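Local coordinates for Alpha/beta hydrolase fold protein (Chitinophaga pinensis, PDB 4PW0) that probably acts as a hydrolase of the alpha/beta hydrolase fold, with a substrate that has not been established, at residues A[162-176]-A[258-270]. Residues are numbered along the deposited sequence; the frame is centred on the assembly and turned at random.
Sequences FLFIFFEQSEHSRSK and PDAAHGSFYQYPE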
ATOM      1  N   PHE A 162     -25.312   1.650  -6.991  1.00 16.31           N
ATOM      2  CA  PHE A 162     -24.233   1.427  -6.029  1.00 16.38           C
ATOM      3  C   PHE A 162     -23.057   0.670  -6.669  1.00 15.65           C
ATOM      4  O   PHE A 162     -21.899   1.095  -6.506  1.00 15.95           O
ATOM      5  CB  PHE A 162     -24.816   0.632  -4.864  1.00 16.41           C
ATOM      6  CG  PHE A 162     -23.853   0.443  -3.695  1.00 15.80           C
ATOM      7  CD1 PHE A 162     -23.583   1.470  -2.820  1.00 17.82           C
ATOM      8  CD2 PHE A 162     -23.251  -0.753  -3.490  1.00 16.23           C
ATOM      9  CE1 PHE A 162     -22.729   1.278  -1.732  1.00 19.67           C
ATOM     10  CE2 PHE A 162     -22.418  -0.965  -2.405  1.00 18.81           C
ATOM     11  CZ  PHE A 162     -22.146   0.051  -1.534  1.00 19.62           C
ATOM     12  N   LEU A 163     -23.325  -0.400  -7.418  1.00 16.40           N
ATOM     13  CA  LEU A 163     -22.248  -1.168  -8.038  1.00 17.23           C
ATOM     14  C   LEU A 163     -21.587  -0.342  -9.129  1.00 16.47           C
ATOM     15  O   LEU A 163     -20.338  -0.383  -9.280  1.00 17.49           O
ATOM     16  CB  LEU A 163     -22.735  -2.489  -8.581  1.00 18.24           C
ATOM     17  CG  LEU A 163     -23.279  -3.476  -7.517  1.00 17.37           C
ATOM     18  CD1 LEU A 163     -23.719  -4.756  -8.187  1.00 20.32           C
ATOM     19  CD2 LEU A 163     -22.258  -3.799  -6.459  1.00 19.78           C
ATOM     20  N   PHE A 164     -22.366   0.445  -9.854  1.00 16.03           N
ATOM     21  CA  PHE A 164     -21.815   1.305 -10.924  1.00 16.37           C
ATOM     22  C   PHE A 164     -20.842   2.331 -10.368  1.00 15.97           C
ATOM     23  O   PHE A 164     -19.776   2.583 -10.961  1.00 17.78           O
ATOM     24  CB  PHE A 164     -22.952   1.971 -11.729  1.00 18.50           C
ATOM     25  CG  PHE A 164     -22.480   2.983 -12.744  1.00 17.39           C
ATOM     26  CD1 PHE A 164     -22.018   2.541 -13.957  1.00 21.90           C
ATOM     27  CD2 PHE A 164     -22.486   4.310 -12.495  1.00 18.50           C
ATOM     28  CE1 PHE A 164     -21.534   3.462 -14.875  1.00 25.04           C
ATOM     29  CE2 PHE A 164     -22.037   5.242 -13.432  1.00 19.17           C
ATOM     30  CZ  PHE A 164     -21.556   4.793 -14.607  1.00 22.14           C
ATOM     31  N   ILE A 165     -21.226   2.994  -9.283  1.00 15.96           N
ATOM     32  CA  ILE A 165     -20.407   4.017  -8.709  1.00 15.51           C
ATOM     33  C   ILE A 165     -19.192   3.464  -7.999  1.00 16.09           C
ATOM     34  O   ILE A 165     -18.152   4.140  -7.991  1.00 16.48           O
ATOM     35  CB  ILE A 165     -21.241   4.921  -7.767  1.00 16.90           C
ATOM     36  CG1 ILE A 165     -22.235   5.743  -8.594  1.00 17.85           C
ATOM     37  CG2 ILE A 165     -20.379   5.805  -6.892  1.00 17.95           C
ATOM     38  CD1 ILE A 165     -21.671   6.842  -9.492  1.00 20.90           C
ATOM     39  N   PHE A 166     -19.329   2.354  -7.297  1.00 14.06           N
ATOM     40  CA  PHE A 166     -18.313   1.941  -6.334  1.00 14.82           C
ATOM     41  C   PHE A 166     -17.473   0.727  -6.689  1.00 14.24           C
ATOM     42  O   PHE A 166     -16.419   0.486  -6.078  1.00 15.01           O
ATOM     43  CB  PHE A 166     -18.893   1.752  -4.927  1.00 13.83           C
ATOM     44  CG  PHE A 166     -19.357   3.031  -4.289  1.00 14.74           C
ATOM     45  CD1 PHE A 166     -18.476   4.019  -3.918  1.00 14.49           C
ATOM     46  CD2 PHE A 166     -20.710   3.237  -4.013  1.00 15.83           C
ATOM     47  CE1 PHE A 166     -18.904   5.157  -3.296  1.00 15.28           C
ATOM     48  CE2 PHE A 166     -21.137   4.377  -3.426  1.00 17.14           C
ATOM     49  CZ  PHE A 166     -20.236   5.365  -3.046  1.00 16.00           C
ATOM     50  N   PHE A 167     -17.919  -0.087  -7.647  1.00 14.58           N
ATOM     51  CA  PHE A 167     -17.300  -1.403  -7.884  1.00 14.53           C
ATOM     52  C   PHE A 167     -16.870  -1.624  -9.343  1.00 14.55           C
ATOM     53  O   PHE A 167     -17.348  -0.913 -10.224  1.00 15.79           O
ATOM     54  CB  PHE A 167     -18.207  -2.546  -7.339  1.00 15.89           C
ATOM     55  CG  PHE A 167     -18.286  -2.502  -5.838  1.00 14.47           C
ATOM     56  CD1 PHE A 167     -19.194  -1.664  -5.193  1.00 14.91           C
ATOM     57  CD2 PHE A 167     -17.358  -3.191  -5.097  1.00 15.39           C
ATOM     58  CE1 PHE A 167     -19.127  -1.514  -3.833  1.00 15.95           C
ATOM     59  CE2 PHE A 167     -17.312  -3.038  -3.720  1.00 15.79           C
ATOM     60  CZ  PHE A 167     -18.203  -2.197  -3.114  1.00 15.23           C
ATOM     61  N   GLU A 168     -15.991  -2.597  -9.532  1.00 15.33           N
ATOM     62  CA  GLU A 168     -15.574  -3.023 -10.853  1.00 15.42           C
ATOM     63  C   GLU A 168     -16.616  -3.940 -11.469  1.00 17.95           C
ATOM     64  O   GLU A 168     -17.630  -4.272 -10.839  1.00 18.40           O
ATOM     65  CB  GLU A 168     -14.178  -3.659 -10.797  1.00 17.28           C
ATOM     66  CG  GLU A 168     -13.065  -2.794 -11.370  1.00 18.13           C
ATOM     67  CD  GLU A 168     -13.061  -2.636 -12.889  1.00 18.51           C
ATOM     68  OE1 GLU A 168     -12.108  -2.023 -13.450  1.00 19.24           O
ATOM     69  OE2 GLU A 168     -13.985  -3.166 -13.574  1.00 22.07           O
ATOM     70  N   GLN A 169     -16.350  -4.368 -12.691  1.00 18.65           N
ATOM     71  CA  GLN A 169     -17.341  -5.093 -13.470  0.60 19.11           C
ATOM     72  C   GLN A 169     -17.366  -6.599 -13.213  1.00 19.08           C
ATOM     73  O   GLN A 169     -18.366  -7.281 -13.539  1.00 20.91           O
ATOM     74  CB  GLN A 169     -17.131  -4.790 -14.958  0.60 22.95           C
ATOM     75  CG  GLN A 169     -17.419  -3.334 -15.299  0.60 28.36           C
ATOM     76  CD  GLN A 169     -17.260  -3.009 -16.764  0.60 33.41           C
ATOM     77  OE1 GLN A 169     -16.587  -3.719 -17.500  0.60 41.10           O
ATOM     78  NE2 GLN A 169     -17.891  -1.923 -17.199  0.60 43.78           N
ATOM     79  N   SER A 170     -16.309  -7.162 -12.650  1.00 18.02           N
ATOM     80  CA  SER A 170     -16.177  -8.550 -12.421  1.00 17.76           C
ATOM     81  C   SER A 170     -17.163  -9.083 -11.387  1.00 18.84           C
ATOM     82  O   SER A 170     -17.633  -8.340 -10.512  1.00 19.23           O
ATOM     83  CB  SER A 170     -14.768  -8.890 -11.960  1.00 19.45           C
ATOM     84  OG  SER A 170     -14.547  -8.329 -10.691  1.00 18.42           O
ATOM     85  N   GLU A 171     -17.456 -10.381 -11.468  1.00 19.18           N
ATOM     86  CA  GLU A 171     -18.236 -11.026 -10.422  0.70 20.83           C
ATOM     87  C   GLU A 171     -17.533 -10.894  -9.071  1.00 20.81           C
ATOM     88  O   GLU A 171     -18.174 -10.680  -8.041  1.00 20.61           O
ATOM     89  CB  GLU A 171     -18.492 -12.505 -10.766  0.70 23.77           C
ATOM     90  CG  GLU A 171     -19.361 -13.204  -9.752  0.70 29.28           C
ATOM     91  CD  GLU A 171     -19.554 -14.683 -10.025  0.70 38.08           C
ATOM     92  OE1 GLU A 171     -19.273 -15.133 -11.174  0.70 40.90           O
ATOM     93  OE2 GLU A 171     -19.974 -15.391  -9.078  0.70 34.06           O
ATOM     94  N   HIS A 172     -16.202 -10.990  -9.066  1.00 18.39           N
ATOM     95  CA  HIS A 172     -15.434 -10.879  -7.837  1.00 19.40           C
ATOM     96  C   HIS A 172     -15.720  -9.500  -7.177  1.00 19.46           C
ATOM     97  O   HIS A 172     -16.082  -9.448  -5.991  1.00 19.54           O
ATOM     98  CB  HIS A 172     -13.932 -10.956  -8.199  1.00 19.12           C
ATOM     99  CG  HIS A 172     -13.015 -10.581  -7.093  1.00 23.28           C
ATOM    100  ND1 HIS A 172     -12.892 -11.317  -5.938  1.00 31.82           N
ATOM    101  CD2 HIS A 172     -12.144  -9.546  -6.983  1.00 23.58           C
ATOM    102  CE1 HIS A 172     -12.001 -10.748  -5.148  1.00 32.43           C
ATOM    103  NE2 HIS A 172     -11.531  -9.679  -5.752  1.00 28.84           N
ATOM    104  N   SER A 173     -15.615  -8.430  -7.938  1.00 16.30           N
ATOM    105  CA  SER A 173     -15.809  -7.096  -7.358  1.00 15.91           C
ATOM    106  C   SER A 173     -17.278  -6.868  -6.993  1.00 15.98           C
ATOM    107  O   SER A 173     -17.598  -6.400  -5.889  1.00 16.70           O
ATOM    108  CB  SER A 173     -15.301  -6.031  -8.320  1.00 16.17           C
ATOM    109  OG  SER A 173     -15.430  -4.740  -7.735  1.00 15.85           O
ATOM    110  N   ARG A 174     -18.176  -7.248  -7.906  1.00 16.03           N
ATOM    111  CA  ARG A 174     -19.596  -7.017  -7.675  1.00 16.24           C
ATOM    112  C   ARG A 174     -20.090  -7.805  -6.450  1.00 16.35           C
ATOM    113  O   ARG A 174     -20.945  -7.273  -5.720  1.00 17.34           O
ATOM    114  CB  ARG A 174     -20.394  -7.332  -8.910  1.00 18.74           C
ATOM    115  CG  ARG A 174     -20.192  -6.311 -10.028  1.00 21.08           C
ATOM    116  CD  ARG A 174     -20.849  -6.712 -11.333  1.00 26.41           C
ATOM    117  NE  ARG A 174     -22.293  -6.807 -11.282  1.00 28.64           N
ATOM    118  CZ  ARG A 174     -23.138  -5.789 -11.504  1.00 26.32           C
ATOM    119  NH1 ARG A 174     -22.738  -4.530 -11.648  1.00 27.57           N
ATOM    120  NH2 ARG A 174     -24.435  -6.041 -11.471  1.00 33.08           N
ATOM    121  N   SER A 175     -19.605  -9.021  -6.231  1.00 16.43           N
ATOM    122  CA  SER A 175     -20.004  -9.748  -5.040  0.60 17.82           C
ATOM    123  C   SER A 175     -19.539  -9.098  -3.758  1.00 17.28           C
ATOM    124  O   SER A 175     -20.236  -9.140  -2.742  1.00 17.96           O
ATOM    125  CB  SER A 175     -19.568 -11.185  -5.116  0.60 19.78           C
ATOM    126  OG  SER A 175     -20.317 -11.828  -6.111  0.60 22.46           O
ATOM    127  N   LYS A 176     -18.356  -8.463  -3.794  1.00 16.12           N
ATOM    128  CA  LYS A 176     -17.917  -7.695  -2.619  1.00 16.98           C
ATOM    129  C   LYS A 176     -18.755  -6.439  -2.473  1.00 15.17           C
ATOM    130  O   LYS A 176     -18.898  -5.922  -1.349  1.00 16.70           O
ATOM    131  CB  LYS A 176     -16.421  -7.412  -2.715  1.00 16.42           C
ATOM    132  CG  LYS A 176     -15.584  -8.682  -2.547  1.00 20.43           C
ATOM    133  CD  LYS A 176     -14.103  -8.590  -2.687  1.00 28.98           C
ATOM    134  CE  LYS A 176     -13.407  -9.933  -2.336  1.00 32.76           C
ATOM    135  NZ  LYS A 176     -13.425 -10.454  -0.931  1.00 29.58           N
ATOM    136  N   PRO A 258      -6.554  -4.391  -5.730  1.00 14.25           N
ATOM    137  CA  PRO A 258      -6.783  -5.027  -7.049  1.00 14.46           C
ATOM    138  C   PRO A 258      -8.235  -5.175  -7.424  1.00 14.77           C
ATOM    139  O   PRO A 258      -9.115  -5.417  -6.567  1.00 14.94           O
ATOM    140  CB  PRO A 258      -6.152  -6.403  -6.857  1.00 15.54           C
ATOM    141  CG  PRO A 258      -6.216  -6.665  -5.372  1.00 15.05           C
ATOM    142  CD  PRO A 258      -5.959  -5.307  -4.751  1.00 14.55           C
ATOM    143  N   ASP A 259      -8.481  -5.082  -8.729  1.00 14.13           N
ATOM    144  CA  ASP A 259      -9.816  -5.344  -9.313  1.00 14.36           C
ATOM    145  C   ASP A 259     -10.903  -4.620  -8.538  1.00 14.20           C
ATOM    146  O   ASP A 259     -11.941  -5.207  -8.193  1.00 15.11           O
ATOM    147  CB  ASP A 259     -10.119  -6.831  -9.434  1.00 15.37           C
ATOM    148  CG  ASP A 259     -11.350  -7.099 -10.309  1.00 15.96           C
ATOM    149  OD1 ASP A 259     -11.585  -6.324 -11.247  1.00 17.70           O
ATOM    150  OD2 ASP A 259     -12.007  -8.099  -9.975  1.00 19.14           O
ATOM    151  N   ALA A 260     -10.671  -3.324  -8.326  1.00 14.51           N
ATOM    152  CA  ALA A 260     -11.515  -2.505  -7.488  1.00 13.18           C
ATOM    153  C   ALA A 260     -11.682  -1.132  -8.102  1.00 13.76           C
ATOM    154  O   ALA A 260     -11.001  -0.785  -9.075  1.00 15.88           O
ATOM    155  CB  ALA A 260     -10.928  -2.443  -6.094  1.00 14.28           C
ATOM    156  N   ALA A 261     -12.601  -0.344  -7.541  1.00 14.47           N
ATOM    157  CA  ALA A 261     -12.958   0.916  -8.173  1.00 14.41           C
ATOM    158  C   ALA A 261     -13.084   1.986  -7.110  1.00 13.02           C
ATOM    159  O   ALA A 261     -12.328   1.988  -6.127  1.00 14.26           O
ATOM    160  CB  ALA A 261     -14.250   0.732  -8.989  1.00 15.61           C
ATOM    161  N   HIS A 262     -13.982   2.940  -7.311  1.00 13.74           N
ATOM    162  CA  HIS A 262     -14.094   4.080  -6.420  1.00 13.61           C
ATOM    163  C   HIS A 262     -14.370   3.694  -4.964  1.00 13.51           C
ATOM    164  O   HIS A 262     -13.955   4.412  -4.058  1.00 14.97           O
ATOM    165  CB  HIS A 262     -15.149   5.012  -6.989  1.00 14.50           C
ATOM    166  CG  HIS A 262     -15.402   6.224  -6.171  1.00 14.01           C
ATOM    167  ND1 HIS A 262     -14.443   7.178  -5.905  1.00 13.60           N
ATOM    168  CD2 HIS A 262     -16.524   6.634  -5.532  1.00 15.40           C
ATOM    169  CE1 HIS A 262     -14.970   8.127  -5.156  1.00 14.50           C
ATOM    170  NE2 HIS A 262     -16.212   7.796  -4.892  1.00 14.71           N
ATOM    171  N   GLY A 263     -15.052   2.567  -4.741  1.00 13.53           N
ATOM    172  CA  GLY A 263     -15.290   2.068  -3.421  1.00 13.53           C
ATOM    173  C   GLY A 263     -14.279   1.077  -2.911  1.00 13.89           C
ATOM    174  O   GLY A 263     -14.618   0.141  -2.179  1.00 14.62           O
ATOM    175  N   SER A 264     -13.007   1.275  -3.249  1.00 14.61           N
ATOM    176  CA  SER A 264     -11.939   0.373  -2.878  1.00 13.68           C
ATOM    177  C   SER A 264     -11.996  -0.158  -1.432  1.00 13.73           C
ATOM    178  O   SER A 264     -11.871  -1.363  -1.180  1.00 14.58           O
ATOM    179  CB  SER A 264     -10.572   1.075  -3.107  1.00 14.04           C
ATOM    180  OG  SER A 264     -10.417   2.207  -2.285  1.00 15.57           O
ATOM    181  N   PHE A 265     -12.128   0.748  -0.469  1.00 13.77           N
ATOM    182  CA  PHE A 265     -12.098   0.330   0.932  1.00 13.96           C
ATOM    183  C   PHE A 265     -13.352  -0.448   1.358  1.00 13.49           C
ATOM    184  O   PHE A 265     -13.285  -1.223   2.297  1.00 15.83           O
ATOM    185  CB  PHE A 265     -11.714   1.445   1.909  1.00 14.63           C
ATOM    186  CG  PHE A 265     -12.703   2.537   2.195  1.00 13.90           C
ATOM    187  CD1 PHE A 265     -13.834   2.801   1.467  1.00 15.50           C
ATOM    188  CD2 PHE A 265     -12.433   3.368   3.294  1.00 15.35           C
ATOM    189  CE1 PHE A 265     -14.713   3.842   1.791  1.00 16.75           C
ATOM    190  CE2 PHE A 265     -13.301   4.403   3.600  1.00 15.49           C
ATOM    191  CZ  PHE A 265     -14.435   4.630   2.881  1.00 15.42           C
ATOM    192  N   TYR A 266     -14.469  -0.290   0.639  1.00 14.73           N
ATOM    193  CA  TYR A 266     -15.632  -1.155   0.838  1.00 13.98           C
ATOM    194  C   TYR A 266     -15.354  -2.539   0.321  1.00 14.87           C
ATOM    195  O   TYR A 266     -15.875  -3.539   0.851  1.00 15.15           O
ATOM    196  CB  TYR A 266     -16.812  -0.627   0.082  1.00 14.68           C
ATOM    197  CG  TYR A 266     -17.482   0.634   0.527  1.00 14.87           C
ATOM    198  CD1 TYR A 266     -17.791   0.852   1.868  1.00 16.24           C
ATOM    199  CD2 TYR A 266     -18.011   1.494  -0.401  1.00 15.84           C
ATOM    200  CE1 TYR A 266     -18.564   1.943   2.239  1.00 16.98           C
ATOM    201  CE2 TYR A 266     -18.755   2.603  -0.047  1.00 17.81           C
ATOM    202  CZ  TYR A 266     -19.051   2.811   1.298  1.00 17.31           C
ATOM    203  OH  TYR A 266     -19.838   3.907   1.628  1.00 19.37           O
ATOM    204  N   GLN A 267     -14.547  -2.634  -0.742  1.00 14.41           N
ATOM    205  CA  GLN A 267     -14.228  -3.940  -1.314  1.00 14.73           C
ATOM    206  C   GLN A 267     -13.327  -4.751  -0.417  1.00 14.56           C
ATOM    207  O   GLN A 267     -13.480  -5.988  -0.333  1.00 16.77           O
ATOM    208  CB  GLN A 267     -13.638  -3.780  -2.707  1.00 15.12           C
ATOM    209  CG  GLN A 267     -13.404  -5.127  -3.386  1.00 14.89           C
ATOM    210  CD  GLN A 267     -13.333  -5.003  -4.904  1.00 14.61           C
ATOM    211  OE1 GLN A 267     -13.966  -4.151  -5.506  1.00 15.04           O
ATOM    212  NE2 GLN A 267     -12.547  -5.859  -5.512  1.00 15.55           N
ATOM    213  N   TYR A 268     -12.369  -4.090   0.261  1.00 15.31           N
ATOM    214  CA  TYR A 268     -11.399  -4.751   1.109  1.00 15.46           C
ATOM    215  C   TYR A 268     -11.312  -4.028   2.470  1.00 15.25           C
ATOM    216  O   TYR A 268     -10.299  -3.436   2.820  1.00 15.96           O
ATOM    217  CB  TYR A 268     -10.017  -4.763   0.461  1.00 16.42           C
ATOM    218  CG  TYR A 268      -9.989  -5.433  -0.911  1.00 15.15           C
ATOM    219  CD1 TYR A 268     -10.137  -6.802  -1.052  1.00 17.38           C
ATOM    220  CD2 TYR A 268      -9.800  -4.679  -2.047  1.00 16.45           C
ATOM    221  CE1 TYR A 268     -10.116  -7.378  -2.315  1.00 17.73           C
ATOM    222  CE2 TYR A 268      -9.745  -5.249  -3.318  1.00 16.91           C
ATOM    223  CZ  TYR A 268      -9.884  -6.607  -3.459  1.00 14.73           C
ATOM    224  OH  TYR A 268      -9.851  -7.221  -4.709  1.00 16.80           O
ATOM    225  N   PRO A 269     -12.393  -4.074   3.243  1.00 14.91           N
ATOM    226  CA  PRO A 269     -12.438  -3.293   4.460  1.00 15.60           C
ATOM    227  C   PRO A 269     -11.445  -3.752   5.521  1.00 15.31           C
ATOM    228  O   PRO A 269     -10.917  -2.917   6.274  1.00 17.09           O
ATOM    229  CB  PRO A 269     -13.897  -3.462   4.926  1.00 16.42           C
ATOM    230  CG  PRO A 269     -14.316  -4.817   4.371  1.00 17.08           C
ATOM    231  CD  PRO A 269     -13.656  -4.806   2.995  1.00 15.57           C
ATOM    232  N   GLU A 270     -11.212  -5.054   5.646  1.00 15.33           N
ATOM    233  CA  GLU A 270     -10.262  -5.519   6.639  0.60 16.37           C
ATOM    234  C   GLU A 270      -8.795  -5.195   6.281  1.00 16.46           C
ATOM    235  O   GLU A 270      -7.972  -4.854   7.147  1.00 17.18           O
ATOM    236  CB  GLU A 270     -10.463  -7.000   6.914  0.60 19.96           C
ATOM    237  CG  GLU A 270     -11.795  -7.244   7.597  0.60 24.80           C
ATOM    238  CD  GLU A 270     -11.919  -8.599   8.234  0.60 34.82           C
ATOM    239  OE1 GLU A 270     -11.455  -9.593   7.646  0.60 38.23           O
ATOM    240  OE2 GLU A 270     -12.509  -8.643   9.328  0.60 34.74           O
TER
HETATM  241  O   HOH W   1     -14.312  -1.298  -5.427  1.00 15.71           O
HETATM  242  O   HOH W   2     -13.440  -6.115 -13.159  1.00 20.63           O
HETATM  243  O   HOH W   3     -16.989  -6.087   0.689  1.00 16.65           O
HETATM  244  O   HOH W   4     -12.997  -8.334   0.936  1.00 25.20           O
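The hydroxyl of S173 reaches Q267 OE1 (OG to OE1 2.7 Å) from 38° above the carbonyl plane, not along a lone pair. OE1 also takes a water that bridges to F166 O and A261 N. Within its own segment, Q267 NE2 donates to D259 O, 2.8 Å away and close to the amide plane, which holds the amide's rotation. S173 OG also accepts from E168 N, so the hydroxyl both takes and gives a bond. Nearby, S170 OG gives its proton to the syn side of D259 OD2 at 2.6 Å while capping the helix that follows through S173 N. H172 reaches across with its ring swung away from its own backbone N (chi1 168°), its NE2 donating to Y268 OH in the ring plane at 3.2 Å. In this alpha/beta hydrolase fold, 258-270 follows the last strand, 252-257, and carries H262, the probable histidine of a Ser-His-Asp triad with S110 and D234; its ND1 is hydrogen-bonded to D234 OD2. Helix 158-166 ends beside it: F166 O accepts from G263 N at 2.8 Å, and the F166 ring lies rim to rim with H262. I165 CG2 covers one face of F166, and the edge of Y266 meets the opposite face, planes at 86°.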